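Local structure of 1,3,6,8-tetrahydroxynaphthalene synthase (Streptomyces coelicolor, 1U0M) at residues V23-E28 with V55-I60; A99-T104 with V204-G209; E227-Y232 with D244-A249. The protein condenses five malonyl-CoA units into a linear pentaketide and cyclises it to 1,3,6,8-tetrahydroxynaphthalene, a step in melanin biosynthesis. One frame throughout, in Å; residues are numbered along the deposited sequence.

Contact 1: residues V23-E28 with V55-I60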
ATOM      1  N   VAL A  23     -28.573   8.746   2.423  1.00 38.32           N
ATOM      2  CA  VAL A  23     -28.513   8.516   3.861  1.00 37.91           C
ATOM      3  C   VAL A  23     -29.343   7.346   4.338  1.00 36.29           C
ATOM      4  O   VAL A  23     -30.459   7.142   3.879  1.00 34.35           O
ATOM      5  CB  VAL A  23     -29.016   9.756   4.643  1.00 41.26           C
ATOM      6  CG1 VAL A  23     -29.018   9.464   6.137  1.00 41.29           C
ATOM      7  CG2 VAL A  23     -28.144  10.962   4.342  1.00 43.63           C
ATOM      8  N   ILE A  24     -28.793   6.574   5.265  1.00 36.82           N
ATOM      9  CA  ILE A  24     -29.540   5.472   5.843  1.00 36.28           C
ATOM     10  C   ILE A  24     -29.528   5.669   7.360  1.00 37.15           C
ATOM     11  O   ILE A  24     -28.463   5.812   7.990  1.00 35.34           O
ATOM     12  CB  ILE A  24     -28.975   4.074   5.449  1.00 35.57           C
ATOM     13  CG1 ILE A  24     -29.835   2.986   6.101  1.00 38.23           C
ATOM     14  CG2 ILE A  24     -27.517   3.953   5.822  1.00 36.52           C
ATOM     15  CD1 ILE A  24     -29.533   1.566   5.648  1.00 38.64           C
ATOM     16  N   THR A  25     -30.734   5.725   7.922  1.00 34.68           N
ATOM     17  CA  THR A  25     -30.927   5.925   9.350  1.00 34.66           C
ATOM     18  C   THR A  25     -30.862   4.613  10.125  1.00 35.10           C
ATOM     19  O   THR A  25     -30.919   3.522   9.557  1.00 36.83           O
ATOM     20  CB  THR A  25     -32.301   6.530   9.649  1.00 33.01           C
ATOM     21  OG1 THR A  25     -33.302   5.566   9.297  1.00 35.76           O
ATOM     22  CG2 THR A  25     -32.531   7.820   8.845  1.00 27.58           C
ATOM     23  N   MET A  26     -30.747   4.749  11.436  1.00 34.93           N
ATOM     24  CA  MET A  26     -30.706   3.615  12.343  1.00 36.27           C
ATOM     25  C   MET A  26     -31.957   2.772  12.151  1.00 35.38           C
ATOM     26  O   MET A  26     -31.889   1.555  12.006  1.00 34.15           O
ATOM     27  CB  MET A  26     -30.682   4.127  13.780  1.00 40.10           C
ATOM     28  CG  MET A  26     -30.967   3.074  14.830  1.00 42.32           C
ATOM     29  SD  MET A  26     -29.508   2.155  15.186  1.00 52.34           S
ATOM     30  CE  MET A  26     -29.446   1.057  13.830  1.00 47.85           C
ATOM     31  N   GLU A  27     -33.099   3.447  12.170  1.00 36.51           N
ATOM     32  CA  GLU A  27     -34.395   2.806  12.026  1.00 40.43           C
ATOM     33  C   GLU A  27     -34.465   1.978  10.756  1.00 39.26           C
ATOM     34  O   GLU A  27     -34.887   0.825  10.789  1.00 40.37           O
ATOM     35  CB  GLU A  27     -35.514   3.859  12.014  1.00 42.84           C
ATOM     36  CG  GLU A  27     -36.751   3.423  12.798  1.00 49.41           C
ATOM     37  CD  GLU A  27     -38.059   3.944  12.212  1.00 53.24           C
ATOM     38  OE1 GLU A  27     -38.188   5.175  12.025  1.00 54.17           O
ATOM     39  OE2 GLU A  27     -38.966   3.115  11.945  1.00 55.67           O
ATOM     40  N   GLU A  28     -34.056   2.578   9.640  1.00 39.52           N
ATOM     41  CA  GLU A  28     -34.066   1.899   8.350  1.00 39.92           C
ATOM     42  C   GLU A  28     -33.207   0.651   8.380  1.00 36.32           C
ATOM     43  O   GLU A  28     -33.607  -0.398   7.863  1.00 31.50           O
ATOM     44  CB  GLU A  28     -33.548   2.821   7.251  1.00 43.69           C
ATOM     45  CG  GLU A  28     -34.430   4.011   6.952  1.00 47.57           C
ATOM     46  CD  GLU A  28     -33.681   5.054   6.156  1.00 51.93           C
ATOM     47  OE1 GLU A  28     -33.050   4.684   5.141  1.00 53.51           O
ATOM     48  OE2 GLU A  28     -33.718   6.241   6.539  1.00 54.31           O
ATOM     49  N   VAL A  55     -25.263   4.600  16.211  1.00 41.08           N
ATOM     50  CA  VAL A  55     -25.047   5.177  14.887  1.00 42.41           C
ATOM     51  C   VAL A  55     -26.418   5.525  14.314  1.00 40.28           C
ATOM     52  O   VAL A  55     -27.149   4.650  13.857  1.00 42.21           O
ATOM     53  CB  VAL A  55     -24.318   4.174  13.950  1.00 42.32           C
ATOM     54  CG1 VAL A  55     -24.403   4.639  12.499  1.00 43.77           C
ATOM     55  CG2 VAL A  55     -22.858   4.067  14.363  1.00 42.66           C
ATOM     56  N   ARG A  56     -26.764   6.804  14.337  1.00 40.75           N
ATOM     57  CA  ARG A  56     -28.064   7.237  13.846  1.00 41.92           C
ATOM     58  C   ARG A  56     -28.159   7.352  12.321  1.00 41.33           C
ATOM     59  O   ARG A  56     -29.202   7.042  11.738  1.00 40.56           O
ATOM     60  CB  ARG A  56     -28.453   8.562  14.490  1.00 45.83           C
ATOM     61  CG  ARG A  56     -27.708   9.767  13.951  1.00 53.52           C
ATOM     62  CD  ARG A  56     -28.671  10.944  13.814  1.00 59.29           C
ATOM     63  NE  ARG A  56     -29.808  10.607  12.948  1.00 63.85           N
ATOM     64  CZ  ARG A  56     -30.864  11.395  12.740  1.00 64.93           C
ATOM     65  NH1 ARG A  56     -30.945  12.578  13.340  1.00 64.93           N
ATOM     66  NH2 ARG A  56     -31.835  11.000  11.922  1.00 63.93           N
ATOM     67  N   THR A  57     -27.082   7.795  11.676  1.00 37.68           N
ATOM     68  CA  THR A  57     -27.077   7.919  10.218  1.00 35.80           C
ATOM     69  C   THR A  57     -25.748   7.542   9.589  1.00 33.77           C
ATOM     70  O   THR A  57     -24.689   7.659  10.204  1.00 33.22           O
ATOM     71  CB  THR A  57     -27.382   9.348   9.741  1.00 32.36           C
ATOM     72  OG1 THR A  57     -26.393  10.244  10.259  1.00 33.07           O
ATOM     73  CG2 THR A  57     -28.743   9.774  10.186  1.00 34.78           C
ATOM     74  N   ARG A  58     -25.824   7.110   8.339  1.00 31.87           N
ATOM     75  CA  ARG A  58     -24.645   6.740   7.580  1.00 30.55           C
ATOM     76  C   ARG A  58     -24.888   7.207   6.157  1.00 31.23           C
ATOM     77  O   ARG A  58     -26.038   7.391   5.757  1.00 33.19           O
ATOM     78  CB  ARG A  58     -24.453   5.226   7.601  1.00 28.72           C
ATOM     79  CG  ARG A  58     -24.229   4.644   8.975  1.00 30.66           C
ATOM     80  CD  ARG A  58     -24.031   3.153   8.900  1.00 27.15           C
ATOM     81  NE  ARG A  58     -25.257   2.481   8.496  1.00 26.95           N
ATOM     82  CZ  ARG A  58     -25.291   1.255   7.988  1.00 27.47           C
ATOM     83  NH1 ARG A  58     -24.164   0.585   7.826  1.00 23.72           N
ATOM     84  NH2 ARG A  58     -26.449   0.703   7.642  1.00 27.30           N
ATOM     85  N   HIS A  59     -23.820   7.420   5.396  1.00 31.13           N
ATOM     86  CA  HIS A  59     -23.975   7.845   4.011  1.00 32.33           C
ATOM     87  C   HIS A  59     -23.365   6.804   3.090  1.00 32.61           C
ATOM     88  O   HIS A  59     -22.362   6.176   3.429  1.00 34.43           O
ATOM     89  CB  HIS A  59     -23.298   9.193   3.761  1.00 32.64           C
ATOM     90  CG  HIS A  59     -23.950  10.338   4.466  1.00 35.01           C
ATOM     91  ND1 HIS A  59     -23.762  10.592   5.807  1.00 36.88           N
ATOM     92  CD2 HIS A  59     -24.799  11.295   4.018  1.00 36.45           C
ATOM     93  CE1 HIS A  59     -24.463  11.659   6.155  1.00 35.86           C
ATOM     94  NE2 HIS A  59     -25.100  12.105   5.088  1.00 36.59           N
ATOM     95  N   ILE A  60     -23.992   6.601   1.938  1.00 31.00           N
ATOM     96  CA  ILE A  60     -23.490   5.646   0.960  1.00 32.22           C
ATOM     97  C   ILE A  60     -23.474   6.310  -0.424  1.00 31.61           C
ATOM     98  O   ILE A  60     -24.267   7.215  -0.696  1.00 27.88           O
ATOM     99  CB  ILE A  60     -24.352   4.370   0.949  1.00 31.69           C
ATOM    100  CG1 ILE A  60     -25.819   4.729   0.729  1.00 33.39           C
ATOM    101  CG2 ILE A  60     -24.175   3.617   2.268  1.00 31.77           C
ATOM    102  CD1 ILE A  60     -26.769   3.540   0.859  1.00 30.82           C
TER
HETATM  103  O   HOH W   1     -27.604   3.537   9.445  1.00 30.59           O

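Contact 2: residues A99-T104 with V204-G209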
ATOM      1  N   ALA A  99      -4.712  24.566   4.201  1.00 69.96           N
ATOM      2  CA  ALA A  99      -3.297  24.547   4.552  1.00 70.61           C
ATOM      3  C   ALA A  99      -2.584  25.653   3.780  1.00 71.09           C
ATOM      4  O   ALA A  99      -1.424  25.976   4.046  1.00 71.04           O
ATOM      5  CB  ALA A  99      -2.694  23.191   4.216  1.00 70.47           C
ATOM      6  N   GLU A 100      -3.300  26.236   2.826  1.00 71.74           N
ATOM      7  CA  GLU A 100      -2.765  27.306   2.001  1.00 71.98           C
ATOM      8  C   GLU A 100      -1.573  26.828   1.179  1.00 71.59           C
ATOM      9  O   GLU A 100      -0.417  27.126   1.487  1.00 71.69           O
ATOM     10  CB  GLU A 100      -2.382  28.502   2.880  1.00 73.77           C
ATOM     11  CG  GLU A 100      -3.561  29.028   3.697  1.00 74.38           C
ATOM     12  CD  GLU A 100      -3.210  30.221   4.562  1.00 74.95           C
ATOM     13  OE1 GLU A 100      -2.180  30.163   5.268  1.00 76.18           O
ATOM     14  OE2 GLU A 100      -3.973  31.210   4.548  1.00 74.28           O
ATOM     15  N   LEU A 101      -1.889  26.054   0.143  1.00 70.45           N
ATOM     16  CA  LEU A 101      -0.918  25.505  -0.792  1.00 68.44           C
ATOM     17  C   LEU A 101      -1.658  25.252  -2.083  1.00 68.03           C
ATOM     18  O   LEU A 101      -2.888  25.235  -2.118  1.00 67.69           O
ATOM     19  CB  LEU A 101      -0.357  24.158  -0.329  1.00 69.13           C
ATOM     20  CG  LEU A 101       0.551  24.003   0.883  1.00 69.20           C
ATOM     21  CD1 LEU A 101       1.672  25.010   0.787  1.00 70.92           C
ATOM     22  CD2 LEU A 101      -0.248  24.178   2.150  1.00 69.30           C
ATOM     23  N   LEU A 102      -0.895  25.049  -3.143  1.00 67.57           N
ATOM     24  CA  LEU A 102      -1.456  24.739  -4.444  1.00 67.50           C
ATOM     25  C   LEU A 102      -1.081  23.275  -4.669  1.00 66.81           C
ATOM     26  O   LEU A 102      -0.257  22.719  -3.933  1.00 65.81           O
ATOM     27  CB  LEU A 102      -0.823  25.627  -5.515  1.00 68.98           C
ATOM     28  CG  LEU A 102       0.665  25.882  -5.261  1.00 69.42           C
ATOM     29  CD1 LEU A 102       1.454  25.754  -6.546  1.00 69.86           C
ATOM     30  CD2 LEU A 102       0.840  27.258  -4.635  1.00 70.32           C
ATOM     31  N   ALA A 103      -1.689  22.650  -5.669  1.00 65.52           N
ATOM     32  CA  ALA A 103      -1.392  21.259  -5.965  1.00 64.86           C
ATOM     33  C   ALA A 103       0.118  21.051  -5.982  1.00 65.01           C
ATOM     34  O   ALA A 103       0.631  20.032  -5.513  1.00 65.24           O
ATOM     35  CB  ALA A 103      -1.981  20.891  -7.321  1.00 64.51           C
ATOM     36  N   THR A 104       0.821  22.056  -6.492  1.00 64.62           N
ATOM     37  CA  THR A 104       2.265  21.999  -6.637  1.00 64.34           C
ATOM     38  C   THR A 104       3.147  22.168  -5.403  1.00 64.34           C
ATOM     39  O   THR A 104       4.368  22.179  -5.520  1.00 63.20           O
ATOM     40  CB  THR A 104       2.727  23.011  -7.690  1.00 64.33           C
ATOM     41  OG1 THR A 104       1.775  23.046  -8.761  1.00 65.63           O
ATOM     42  CG2 THR A 104       4.082  22.605  -8.247  1.00 64.53           C
ATOM     43  N   VAL A 204      -3.692  18.179   4.695  1.00 55.96           N
ATOM     44  CA  VAL A 204      -2.323  18.489   4.351  1.00 57.70           C
ATOM     45  C   VAL A 204      -1.490  18.561   5.613  1.00 60.82           C
ATOM     46  O   VAL A 204      -1.990  18.909   6.681  1.00 62.05           O
ATOM     47  CB  VAL A 204      -2.230  19.825   3.618  1.00 56.17           C
ATOM     48  CG1 VAL A 204      -0.818  20.023   3.089  1.00 55.90           C
ATOM     49  CG2 VAL A 204      -3.244  19.864   2.491  1.00 55.27           C
ATOM     50  N   VAL A 205      -0.220  18.199   5.492  1.00 63.05           N
ATOM     51  CA  VAL A 205       0.687  18.261   6.622  1.00 66.04           C
ATOM     52  C   VAL A 205       1.922  19.020   6.173  1.00 67.73           C
ATOM     53  O   VAL A 205       2.887  18.435   5.681  1.00 66.99           O
ATOM     54  CB  VAL A 205       1.090  16.862   7.116  1.00 66.67           C
ATOM     55  CG1 VAL A 205      -0.096  16.194   7.793  1.00 67.05           C
ATOM     56  CG2 VAL A 205       1.576  16.026   5.952  1.00 67.84           C
ATOM     57  N   ARG A 206       1.869  20.339   6.326  1.00 70.22           N
ATOM     58  CA  ARG A 206       2.978  21.194   5.942  1.00 71.90           C
ATOM     59  C   ARG A 206       3.974  21.252   7.091  1.00 72.33           C
ATOM     60  O   ARG A 206       3.610  21.552   8.227  1.00 71.81           O
ATOM     61  CB  ARG A 206       2.465  22.596   5.598  1.00 72.78           C
ATOM     62  CG  ARG A 206       1.827  23.332   6.763  1.00 75.94           C
ATOM     63  CD  ARG A 206       0.985  24.518   6.298  1.00 78.11           C
ATOM     64  NE  ARG A 206       1.411  25.784   6.897  1.00 80.34           N
ATOM     65  CZ  ARG A 206       0.623  26.849   7.045  1.00 82.01           C
ATOM     66  NH1 ARG A 206      -0.641  26.812   6.642  1.00 82.02           N
ATOM     67  NH2 ARG A 206       1.099  27.953   7.604  1.00 83.29           N
ATOM     68  N   GLY A 207       5.226  20.927   6.792  1.00 73.92           N
ATOM     69  CA  GLY A 207       6.262  20.957   7.805  1.00 75.96           C
ATOM     70  C   GLY A 207       6.777  22.373   7.931  1.00 77.49           C
ATOM     71  O   GLY A 207       7.304  22.770   8.969  1.00 78.02           O
ATOM     72  N   ARG A 208       6.602  23.137   6.856  1.00 79.21           N
ATOM     73  CA  ARG A 208       7.035  24.527   6.790  1.00 80.31           C
ATOM     74  C   ARG A 208       6.602  25.297   8.033  1.00 80.73           C
ATOM     75  O   ARG A 208       7.366  26.095   8.581  1.00 81.80           O
ATOM     76  CB  ARG A 208       6.449  25.193   5.538  1.00 80.76           C
ATOM     77  CG  ARG A 208       5.282  26.144   5.794  1.00 81.36           C
ATOM     78  CD  ARG A 208       4.065  25.777   4.968  1.00 81.99           C
ATOM     79  NE  ARG A 208       3.125  26.888   4.854  1.00 83.76           N
ATOM     80  CZ  ARG A 208       1.947  26.808   4.241  1.00 84.69           C
ATOM     81  NH1 ARG A 208       1.566  25.666   3.696  1.00 85.27           N
ATOM     82  NH2 ARG A 208       1.155  27.871   4.161  1.00 85.73           N
ATOM     83  N   GLY A 209       5.375  25.048   8.472  1.00 80.26           N
ATOM     84  CA  GLY A 209       4.852  25.729   9.639  1.00 80.15           C
ATOM     85  C   GLY A 209       3.383  26.020   9.434  1.00 79.73           C
ATOM     86  O   GLY A 209       3.009  27.100   8.980  1.00 79.83           O
TER

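Contact 3: residues E227-Y232 with D244-A249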
ATOM      1  N   GLU A 227      -3.534 -11.297  14.256  1.00 40.63           N
ATOM      2  CA  GLU A 227      -3.462 -11.105  12.806  1.00 40.54           C
ATOM      3  C   GLU A 227      -4.792 -11.289  12.092  1.00 38.23           C
ATOM      4  O   GLU A 227      -5.157 -10.470  11.250  1.00 35.93           O
ATOM      5  CB  GLU A 227      -2.428 -12.054  12.183  1.00 41.06           C
ATOM      6  CG  GLU A 227      -1.038 -11.904  12.748  1.00 45.14           C
ATOM      7  CD  GLU A 227      -0.748 -12.889  13.871  1.00 48.17           C
ATOM      8  OE1 GLU A 227      -1.691 -13.285  14.603  1.00 46.84           O
ATOM      9  OE2 GLU A 227       0.437 -13.254  14.025  1.00 49.51           O
ATOM     10  N   ASP A 228      -5.512 -12.352  12.444  1.00 36.55           N
ATOM     11  CA  ASP A 228      -6.801 -12.646  11.827  1.00 38.79           C
ATOM     12  C   ASP A 228      -8.000 -12.075  12.562  1.00 37.65           C
ATOM     13  O   ASP A 228      -9.140 -12.434  12.261  1.00 38.09           O
ATOM     14  CB  ASP A 228      -6.993 -14.167  11.670  1.00 41.16           C
ATOM     15  CG  ASP A 228      -7.103 -14.895  13.008  1.00 45.34           C
ATOM     16  OD1 ASP A 228      -7.984 -14.551  13.828  1.00 45.26           O
ATOM     17  OD2 ASP A 228      -6.302 -15.826  13.238  1.00 48.58           O
ATOM     18  N   TRP A 229      -7.763 -11.181  13.514  1.00 39.05           N
ATOM     19  CA  TRP A 229      -8.871 -10.606  14.276  1.00 39.84           C
ATOM     20  C   TRP A 229      -9.673  -9.525  13.551  1.00 37.82           C
ATOM     21  O   TRP A 229     -10.872  -9.401  13.771  1.00 36.12           O
ATOM     22  CB  TRP A 229      -8.349 -10.126  15.625  1.00 44.81           C
ATOM     23  CG  TRP A 229      -8.082 -11.299  16.532  1.00 50.81           C
ATOM     24  CD1 TRP A 229      -7.835 -12.592  16.149  1.00 50.71           C
ATOM     25  CD2 TRP A 229      -8.089 -11.302  17.964  1.00 53.20           C
ATOM     26  NE1 TRP A 229      -7.698 -13.399  17.251  1.00 53.81           N
ATOM     27  CE2 TRP A 229      -7.847 -12.634  18.380  1.00 54.22           C
ATOM     28  CE3 TRP A 229      -8.278 -10.315  18.936  1.00 54.33           C
ATOM     29  CZ2 TRP A 229      -7.791 -12.999  19.726  1.00 53.80           C
ATOM     30  CZ3 TRP A 229      -8.224 -10.682  20.277  1.00 55.89           C
ATOM     31  CH2 TRP A 229      -7.981 -12.013  20.658  1.00 54.56           C
ATOM     32  N   ILE A 230      -9.014  -8.757  12.683  1.00 37.42           N
ATOM     33  CA  ILE A 230      -9.681  -7.725  11.879  1.00 35.26           C
ATOM     34  C   ILE A 230      -9.063  -7.886  10.490  1.00 35.21           C
ATOM     35  O   ILE A 230      -8.001  -7.342  10.190  1.00 34.94           O
ATOM     36  CB  ILE A 230      -9.425  -6.316  12.422  1.00 36.53           C
ATOM     37  CG1 ILE A 230      -9.642  -6.296  13.944  1.00 36.17           C
ATOM     38  CG2 ILE A 230     -10.392  -5.341  11.758  1.00 35.16           C
ATOM     39  CD1 ILE A 230      -9.476  -4.934  14.597  1.00 33.77           C
ATOM     40  N   MET A 231      -9.741  -8.650   9.643  1.00 35.43           N
ATOM     41  CA  MET A 231      -9.209  -8.961   8.325  1.00 35.26           C
ATOM     42  C   MET A 231     -10.233  -9.115   7.216  1.00 32.11           C
ATOM     43  O   MET A 231     -11.443  -9.098   7.430  1.00 31.35           O
ATOM     44  CB  MET A 231      -8.456 -10.284   8.406  1.00 35.22           C
ATOM     45  CG  MET A 231      -9.420 -11.454   8.642  1.00 35.39           C
ATOM     46  SD  MET A 231      -8.614 -13.020   8.942  1.00 39.22           S
ATOM     47  CE  MET A 231      -8.122 -13.472   7.237  1.00 37.99           C
ATOM     48  N   TYR A 232      -9.699  -9.325   6.023  1.00 29.98           N
ATOM     49  CA  TYR A 232     -10.508  -9.537   4.844  1.00 31.04           C
ATOM     50  C   TYR A 232     -10.394 -10.982   4.360  1.00 28.25           C
ATOM     51  O   TYR A 232      -9.316 -11.551   4.365  1.00 29.90           O
ATOM     52  CB  TYR A 232     -10.021  -8.623   3.704  1.00 30.91           C
ATOM     53  CG  TYR A 232     -10.723  -7.292   3.567  1.00 25.85           C
ATOM     54  CD1 TYR A 232     -10.128  -6.252   2.859  1.00 27.68           C
ATOM     55  CD2 TYR A 232     -11.986  -7.081   4.109  1.00 25.34           C
ATOM     56  CE1 TYR A 232     -10.770  -5.035   2.685  1.00 27.31           C
ATOM     57  CE2 TYR A 232     -12.645  -5.866   3.950  1.00 24.18           C
ATOM     58  CZ  TYR A 232     -12.029  -4.845   3.228  1.00 29.58           C
ATOM     59  OH  TYR A 232     -12.675  -3.648   3.015  1.00 28.49           O
ATOM     60  N   ASP A 244     -13.343 -10.336  14.717  1.00 48.95           N
ATOM     61  CA  ASP A 244     -13.443 -11.259  15.844  1.00 50.14           C
ATOM     62  C   ASP A 244     -14.180 -10.639  17.028  1.00 50.23           C
ATOM     63  O   ASP A 244     -13.950  -9.490  17.395  1.00 48.56           O
ATOM     64  CB  ASP A 244     -12.043 -11.704  16.287  1.00 50.64           C
ATOM     65  CG  ASP A 244     -12.074 -12.850  17.289  1.00 51.29           C
ATOM     66  OD1 ASP A 244     -11.629 -13.964  16.936  1.00 51.71           O
ATOM     67  OD2 ASP A 244     -12.540 -12.640  18.428  1.00 50.25           O
ATOM     68  N   LYS A 245     -15.068 -11.431  17.613  1.00 52.70           N
ATOM     69  CA  LYS A 245     -15.879 -11.036  18.763  1.00 54.09           C
ATOM     70  C   LYS A 245     -15.038 -10.407  19.866  1.00 53.26           C
ATOM     71  O   LYS A 245     -15.508  -9.536  20.592  1.00 53.33           O
ATOM     72  CB  LYS A 245     -16.586 -12.267  19.331  1.00 56.79           C
ATOM     73  CG  LYS A 245     -17.364 -13.113  18.309  1.00 60.22           C
ATOM     74  CD  LYS A 245     -16.519 -13.563  17.095  1.00 61.27           C
ATOM     75  CE  LYS A 245     -15.167 -14.158  17.492  1.00 62.26           C
ATOM     76  NZ  LYS A 245     -15.267 -15.313  18.428  1.00 62.77           N
ATOM     77  N   ARG A 246     -13.790 -10.859  19.967  1.00 52.91           N
ATOM     78  CA  ARG A 246     -12.840 -10.406  20.980  1.00 53.87           C
ATOM     79  C   ARG A 246     -12.139  -9.076  20.736  1.00 54.29           C
ATOM     80  O   ARG A 246     -11.329  -8.648  21.557  1.00 53.97           O
ATOM     81  CB  ARG A 246     -11.765 -11.468  21.178  1.00 53.67           C
ATOM     82  CG  ARG A 246     -12.281 -12.787  21.696  1.00 55.00           C
ATOM     83  CD  ARG A 246     -11.216 -13.862  21.592  1.00 57.83           C
ATOM     84  NE  ARG A 246     -10.903 -14.183  20.201  1.00 60.56           N
ATOM     85  CZ  ARG A 246     -10.099 -15.173  19.823  1.00 61.12           C
ATOM     86  NH1 ARG A 246      -9.517 -15.945  20.734  1.00 61.42           N
ATOM     87  NH2 ARG A 246      -9.882 -15.396  18.533  1.00 61.87           N
ATOM     88  N   VAL A 247     -12.438  -8.418  19.624  1.00 54.15           N
ATOM     89  CA  VAL A 247     -11.783  -7.159  19.320  1.00 55.00           C
ATOM     90  C   VAL A 247     -11.877  -6.082  20.406  1.00 56.35           C
ATOM     91  O   VAL A 247     -10.867  -5.489  20.775  1.00 56.30           O
ATOM     92  CB  VAL A 247     -12.288  -6.587  17.977  1.00 54.19           C
ATOM     93  CG1 VAL A 247     -11.668  -5.217  17.724  1.00 52.39           C
ATOM     94  CG2 VAL A 247     -11.909  -7.535  16.848  1.00 52.48           C
ATOM     95  N   PRO A 248     -13.080  -5.814  20.940  1.00 57.89           N
ATOM     96  CA  PRO A 248     -13.168  -4.779  21.980  1.00 60.01           C
ATOM     97  C   PRO A 248     -12.279  -5.062  23.202  1.00 60.77           C
ATOM     98  O   PRO A 248     -11.544  -4.185  23.666  1.00 61.33           O
ATOM     99  CB  PRO A 248     -14.655  -4.766  22.322  1.00 59.54           C
ATOM    100  CG  PRO A 248     -15.046  -6.196  22.114  1.00 59.35           C
ATOM    101  CD  PRO A 248     -14.357  -6.535  20.810  1.00 58.36           C
ATOM    102  N   ALA A 249     -12.343  -6.289  23.707  1.00 61.14           N
ATOM    103  CA  ALA A 249     -11.549  -6.694  24.863  1.00 63.24           C
ATOM    104  C   ALA A 249     -10.055  -6.410  24.681  1.00 64.94           C
ATOM    105  O   ALA A 249      -9.315  -6.300  25.663  1.00 64.74           O
ATOM    106  CB  ALA A 249     -11.764  -8.181  25.149  1.00 62.34           C
TER

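Contact 1: residues V23-E28 with V55-I60
The guanidinium of R58 has a water in its plane at one edge, which accepts from NE at 2.7 Å and donates to I24 O, while CD1 of I24 approaches obliquely. At the edge of the R56 guanidinium lies the methyl of T25, and V23 CG2 comes obliquely to the imidazole of H59, 3.3 Å from NE2. R58 and I24 run side by side, the arginine's aliphatic root against CG2 of I24; a long side chain fits because its charged end can travel on to the carbonyls of N193 and F196. Strands 22-25 and 57-60 form a two-stranded antiparallel ribbon in which I24 and R58 are the hydrogen-bonded pair: I24 N meets R58 O at 2.9 Å, nearly straight at 165°, and R58 N returns to I24 O at 3.0 Å. V23 with H59 and T25 with T57 are non-hydrogen-bonded pairs on the other face. Past the ribbon, M26 N reaches R56 O at 2.8 Å from above the carbonyl plane, as the chain turns into helix 26-37. T25 suits the N-cap: OG1, between the backbone N and the carbonyl carbon (chi1 66°), accepts from E28 N at 3.1 Å, and E28 OE2 answers weakly at T25 N, a capping box.

Contact 2: residues A99-T104 with V204-G209
A99, the last residue of helix 73-99, turns its methyl onto strand 198-206, where CB sits 3.5 Å from V204 CB. That is tighter than usual van der Waals contact, so a residue as small as alanine suits a place where the helix end lies so close to the strand. The carbonyl oxygen of A99 faces the two arginines: R206 NH1 and both terminal nitrogens of R208 approach it in weak, bent bonds, and crowding in the model leaves their details uncertain. E100 follows with positive phi (62°) as the C-prime residue of a Schellman motif, in which the amides of E100 and L101 return to carbonyls in the last turn of helix 73-99. Such a helix end probably favours the nearby guanidinium groups. E100 O takes further weak bonds from R208, while its carboxylate OE1 makes a long salt bridge of 3.9 Å with R206 NH1. The acid probably eases the repulsion between the two arginines, whose guanidinium groups lie face over face. R206 is bent at chi3 and sends NH2 to a lone pair of G209 O at 2.5 Å, which ties the strand to the loop after it. An alanine here removes the guanidinium, and would probably loosen the tie between the strand and G209 and weaken the polar contacts of the helix end. L101 turns its side chain toward V204 and R208; it also touches N167, and V204 touches L169, both on strand 167-175 of the central sheet.

Contact 3: residues E227-Y232 with D244-A249
W229, R246 and V247 carry most of this contact, and the indole is its largest part. R246 crosses the indole at about a right angle and spreads over the benzene half, in an off-centre CH-pi contact of 4.2 Å from R246 CB to the centroid of the six-membered ring; its guanidinium lies with a face toward the ring, the two planes 28° apart. D244 positions the arginine, which grips it side-on: NH2 reaches OD1 at 2.8 Å and NE reaches OD2 at 2.9 Å. OD2 also accepts from R246 N at 2.7 Å through its anti lone pair, an Asx turn, so aspartate, with CG anti to the backbone N, both shapes the type I turn D244-V247 and probably offsets the arginine's charge. D244 shares the same face of the indole, its CB 4.3 Å from the centroid of the five-membered ring and 22° off the normal, a CH-pi contact. A broad, flat tryptophan can serve both residues at once. Backbone joins backbone where D244 N meets W229 O at 2.8 Å, almost straight at 175°. Next to this bond, V247 sets CG2 against W229 O and CG1 against I230 CD1 at 3.8 Å, two beta-branched side chains crossing at a buried spot that I345 and I284 help to line. The strands 230-235 and 238-243 form an antiparallel hairpin, and this contact closes its open end; the side chain of I230 lies about 6 Å from that of C146, the probable catalytic cysteine of this chalcone synthase-like, thiolase-fold enzyme.

How the contacts relate
From the N terminus, the chain first closes contact 1, where strand 57-60 returns to strand 22-25 around a largely helical excursion. Contact 2 opens next and spans about 100 residues, bringing the end of helix 73-99 onto strand 198-206 of the mixed central sheet. In the C-terminal domain, contact 3 joins the start of strand 230-235 to the loop leading to helix 251-263, across the open end of hairpin 230-243; the first two lie in the N-terminal domain. The three follow in series, with none nested or crossed. None touches another: contacts 1 and 3 come closest, about 13 Å between nearest atoms, while contacts 2 and 3 stand on opposite sides of the chain's centre, their centres about 37 Å apart.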